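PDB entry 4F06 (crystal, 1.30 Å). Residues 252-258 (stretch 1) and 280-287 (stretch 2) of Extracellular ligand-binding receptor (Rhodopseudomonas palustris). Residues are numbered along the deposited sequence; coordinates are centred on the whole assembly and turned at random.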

ATOM      1  N   THR A 252      10.657   4.832  -3.039  1.00  6.11           N
ATOM      2  CA  THR A 252      10.877   3.602  -2.304  1.00  6.03           C
ATOM      3  C   THR A 252       9.541   2.884  -2.152  1.00  5.53           C
ATOM      4  O   THR A 252       8.513   3.490  -1.837  1.00  6.77           O
ATOM      5  CB  THR A 252      11.554   3.844  -0.949  1.00  7.09           C
ATOM      6  OG1 THR A 252      10.814   4.866  -0.272  1.00  7.82           O
ATOM      7  CG2 THR A 252      13.018   4.252  -1.154  1.00  8.00           C
ATOM      8  N   TYR A 253       9.543   1.579  -2.345  1.00  5.98           N
ATOM      9  CA  TYR A 253       8.311   0.833  -2.236  1.00  5.81           C
ATOM     10  C   TYR A 253       8.598  -0.642  -2.160  1.00  4.79           C
ATOM     11  O   TYR A 253       9.660  -1.137  -2.609  1.00  5.78           O
ATOM     12  CB  TYR A 253       7.398   1.062  -3.437  1.00  6.02           C
ATOM     13  CG  TYR A 253       5.906   1.208  -3.164  1.00  5.27           C
ATOM     14  CD1 TYR A 253       5.428   1.914  -2.027  1.00  5.62           C
ATOM     15  CD2 TYR A 253       4.948   0.781  -4.108  1.00  6.38           C
ATOM     16  CE1 TYR A 253       4.066   2.169  -1.839  1.00  6.11           C
ATOM     17  CE2 TYR A 253       3.597   1.081  -3.961  1.00  6.72           C
ATOM     18  CZ  TYR A 253       3.164   1.768  -2.839  1.00  6.42           C
ATOM     19  OH  TYR A 253       1.811   2.042  -2.723  1.00  7.14           O
ATOM     20  N   HIS A 254       7.623  -1.373  -1.637  1.00  5.41           N
ATOM     21  CA  HIS A 254       7.704  -2.818  -1.421  1.00  5.52           C
ATOM     22  C   HIS A 254       7.332  -3.652  -2.658  1.00  5.27           C
ATOM     23  O   HIS A 254       7.546  -4.853  -2.661  1.00  6.99           O
ATOM     24  CB  HIS A 254       6.780  -3.186  -0.239  1.00  5.77           C
ATOM     25  CG  HIS A 254       5.388  -2.761  -0.526  1.00  5.21           C
ATOM     26  ND1 HIS A 254       5.035  -1.432  -0.655  1.00  6.12           N
ATOM     27  CD2 HIS A 254       4.278  -3.512  -0.851  1.00  5.46           C
ATOM     28  CE1 HIS A 254       3.752  -1.368  -1.056  1.00  6.24           C
ATOM     29  NE2 HIS A 254       3.270  -2.626  -1.162  1.00  5.80           N
ATOM     30  N   TYR A 255       6.762  -3.031  -3.684  1.00  5.85           N
ATOM     31  CA  TYR A 255       6.369  -3.784  -4.869  1.00  6.04           C
ATOM     32  C   TYR A 255       6.532  -2.933  -6.107  1.00  5.76           C
ATOM     33  O   TYR A 255       6.069  -1.785  -6.142  1.00  7.03           O
ATOM     34  CB  TYR A 255       4.904  -4.304  -4.786  1.00  6.82           C
ATOM     35  CG  TYR A 255       4.524  -5.124  -6.018  1.00  5.80           C
ATOM     36  CD1 TYR A 255       5.162  -6.344  -6.274  1.00  6.93           C
ATOM     37  CD2 TYR A 255       3.605  -4.650  -6.972  1.00  6.76           C
ATOM     38  CE1 TYR A 255       4.869  -7.088  -7.414  1.00  6.58           C
ATOM     39  CE2 TYR A 255       3.292  -5.429  -8.103  1.00  6.99           C
ATOM     40  CZ  TYR A 255       3.962  -6.610  -8.334  1.00  6.65           C
ATOM     41  OH  TYR A 255       3.672  -7.332  -9.476  1.00  7.65           O
ATOM     42  N   ALA A 256       7.078  -3.551  -7.157  1.00  5.66           N
ATOM     43  CA  ALA A 256       7.063  -3.000  -8.520  1.00  5.72           C
ATOM     44  C   ALA A 256       6.557  -4.072  -9.470  1.00  5.94           C
ATOM     45  O   ALA A 256       6.955  -5.235  -9.350  1.00  6.43           O
ATOM     46  CB  ALA A 256       8.453  -2.522  -8.978  1.00  6.92           C
ATOM     47  N   VAL A 257       5.725  -3.685 -10.429  1.00  6.51           N
ATOM     48  CA  VAL A 257       5.234  -4.630 -11.434  1.00  7.09           C
ATOM     49  C   VAL A 257       6.430  -5.231 -12.187  1.00  6.60           C
ATOM     50  O   VAL A 257       6.392  -6.396 -12.606  1.00  8.15           O
ATOM     51  CB  VAL A 257       4.266  -3.938 -12.392  1.00  8.14           C
ATOM     52  CG1 VAL A 257       3.865  -4.848 -13.547  1.00 11.22           C
ATOM     53  CG2 VAL A 257       3.042  -3.477 -11.611  1.00 10.75           C
ATOM     54  N   SER A 258       7.510  -4.460 -12.312  1.00  6.88           N
ATOM     55  CA  SER A 258       8.727  -4.914 -13.003  1.00  7.69           C
ATOM     56  C   SER A 258       9.594  -5.840 -12.144  1.00  7.31           C
ATOM     57  O   SER A 258      10.665  -6.289 -12.605  1.00  8.69           O
ATOM     58  CB  SER A 258       9.569  -3.719 -13.378  1.00  9.88           C
ATOM     59  OG  SER A 258      10.121  -3.137 -12.207  1.00 11.20           O
ATOM     60  N   GLU A 280      -2.850  -2.166 -15.967  1.00  9.56           N
ATOM     61  CA  GLU A 280      -3.753  -1.739 -14.901  1.00  9.34           C
ATOM     62  C   GLU A 280      -3.299  -2.259 -13.563  1.00  7.68           C
ATOM     63  O   GLU A 280      -3.924  -1.960 -12.548  1.00  9.80           O
ATOM     64  CB  GLU A 280      -5.177  -2.212 -15.192  1.00 12.56           C
ATOM     65  CG  GLU A 280      -5.743  -1.581 -16.463  1.00 19.85           C
ATOM     66  CD  GLU A 280      -7.268  -1.612 -16.564  1.00 26.68           C
ATOM     67  OE1 GLU A 280      -7.940  -2.445 -15.886  1.00 24.59           O
ATOM     68  OE2 GLU A 280      -7.809  -0.795 -17.349  1.00 38.58           O
ATOM     69  N   VAL A 281      -2.214  -3.047 -13.515  1.00  7.63           N
ATOM     70  CA  VAL A 281      -1.782  -3.677 -12.257  1.00  7.71           C
ATOM     71  C   VAL A 281      -1.098  -2.676 -11.318  1.00  8.29           C
ATOM     72  O   VAL A 281      -0.213  -1.933 -11.734  1.00 10.72           O
ATOM     73  CB  VAL A 281      -0.846  -4.869 -12.565  1.00  9.06           C
ATOM     74  CG1 VAL A 281      -0.281  -5.463 -11.284  1.00  9.72           C
ATOM     75  CG2 VAL A 281      -1.613  -5.927 -13.324  1.00 12.51           C
ATOM     76  N   THR A 282      -1.516  -2.694 -10.055  1.00  8.81           N
ATOM     77  CA  THR A 282      -1.030  -1.777  -8.997  1.00 13.73           C
ATOM     78  C   THR A 282      -0.619  -2.636  -7.759  1.00  8.51           C
ATOM     79  O   THR A 282      -0.947  -3.857  -7.680  1.00  8.20           O
ATOM     80  CB  THR A 282      -2.163  -0.749  -8.489  1.00 13.55           C
ATOM     81  OG1 THR A 282      -3.199  -1.514  -7.810  1.00 17.63           O
ATOM     82  CG2 THR A 282      -2.814   0.009  -9.585  1.00 15.24           C
HETATM   83  N   MSE A 283      -0.034  -1.964  -6.772  1.00  7.94           N
HETATM   84  CA  MSE A 283       0.374  -2.653  -5.542  1.00  6.44           C
HETATM   85  C   MSE A 283      -0.770  -3.309  -4.791  1.00  5.67           C
HETATM   86  O   MSE A 283      -0.533  -4.307  -4.080  1.00  5.96           O
HETATM   87  CB  MSE A 283       1.089  -1.632  -4.620  1.00  7.36           C
HETATM   88  CG  MSE A 283       0.173  -0.667  -3.847  1.00  7.22           C
HETATM   89 SE   MSE A 283      -0.881   0.563  -4.970  0.75  9.39          SE
HETATM   90  CE  MSE A 283      -1.397   1.805  -3.584  1.00  8.75           C
ATOM     91  N   THR A 284      -2.012  -2.816  -4.897  1.00  5.84           N
ATOM     92  CA  THR A 284      -3.103  -3.450  -4.136  1.00  5.99           C
ATOM     93  C   THR A 284      -3.384  -4.877  -4.637  1.00  6.23           C
ATOM     94  O   THR A 284      -3.912  -5.684  -3.879  1.00  6.53           O
ATOM     95  CB  THR A 284      -4.358  -2.600  -4.141  1.00  5.90           C
ATOM     96  OG1 THR A 284      -4.731  -2.265  -5.485  1.00  7.77           O
ATOM     97  CG2 THR A 284      -4.157  -1.302  -3.335  1.00  8.03           C
ATOM     98  N   SER A 285      -3.020  -5.206  -5.883  1.00  5.44           N
ATOM     99  CA  SER A 285      -3.193  -6.590  -6.350  1.00  5.98           C
ATOM    100  C   SER A 285      -2.320  -7.592  -5.609  1.00  5.33           C
ATOM    101  O   SER A 285      -2.791  -8.679  -5.301  1.00  5.78           O
ATOM    102  CB  SER A 285      -3.005  -6.714  -7.879  1.00  7.61           C
ATOM    103  OG  SER A 285      -1.659  -6.512  -8.228  1.00  8.42           O
ATOM    104  N   VAL A 286      -1.059  -7.217  -5.331  1.00  5.32           N
ATOM    105  CA  VAL A 286      -0.196  -8.165  -4.659  1.00  5.83           C
ATOM    106  C   VAL A 286      -0.617  -8.289  -3.191  1.00  5.95           C
ATOM    107  O   VAL A 286      -0.560  -9.374  -2.599  1.00  5.63           O
ATOM    108  CB  VAL A 286       1.290  -7.842  -4.852  1.00  6.70           C
ATOM    109  CG1 VAL A 286       1.797  -6.652  -4.024  1.00  8.66           C
ATOM    110  CG2 VAL A 286       2.131  -9.107  -4.506  1.00  8.41           C
ATOM    111  N   ALA A 287      -1.062  -7.180  -2.594  1.00  5.75           N
ATOM    112  CA  ALA A 287      -1.537  -7.261  -1.189  1.00  5.22           C
ATOM    113  C   ALA A 287      -2.767  -8.167  -1.137  1.00  5.41           C
ATOM    114  O   ALA A 287      -2.952  -8.878  -0.150  1.00  6.03           O
ATOM    115  CB  ALA A 287      -1.863  -5.879  -0.670  1.00  6.28           C
TER
HETATM  116  O   HOH W   1       0.627  -3.511  -1.543  1.00  7.01           O

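What forms the apolar centre of the contact? Tyr255 and Met283, a selenomethionine here, bring their CA atoms within 6.1 Å, and both point their CA-to-CB bonds toward the opposing stretch. The Tyr255 ring, with chi1 in the t well, lies against Met283 and Val286. Val286 covers one face of it: Val286 CG1 sits 4.1 Å from the centroid of the Tyr255 ring and 24° off the ring normal, a CH-pi contact, and comes within 3.7 Å of Tyr255 CG. Val286 follows Met283 three residues on, and both meet the same ring, Met283 CA lying 4.1 Å from Tyr255 CD2.

How does Met283 extend the packing? Its side chain runs on to Tyr253, where Met283 CB is 3.8 Å from Tyr253 CE2 and Met283 CE 3.3 Å from Tyr253 OH. That hydroxyl is hydrogen-bonded elsewhere in the structure, so the methyl lies beside a polar atom that is already satisfied.

Where does the contact go beyond Tyr255? It continues to Val257 and Val281, whose CA-to-CB bonds point toward each other's stretch, both with chi1 in the t well. Val257 CG2 lies 3.9 Å from Val281 CG1 and 3.6 Å from Val281 O. The CA-to-CB bond of Ala256, between Tyr255 and Val257, points away.

What happens at the polar edge? No direct hydrogen bond joins the stretches; a water does so instead: the O of water 1 lies 2.8 Å from His254 NE2 and donates to Met283 O at 2.9 Å. Within stretch 2, Thr282 caps the helix: Thr282 OG1 accepts a weak bond from Thr284 N at 3.4 Å, while Ser285 OG donates to Thr282 O at 2.8 Å. These bonds lie in the same turn as Met283, which meets both tyrosines.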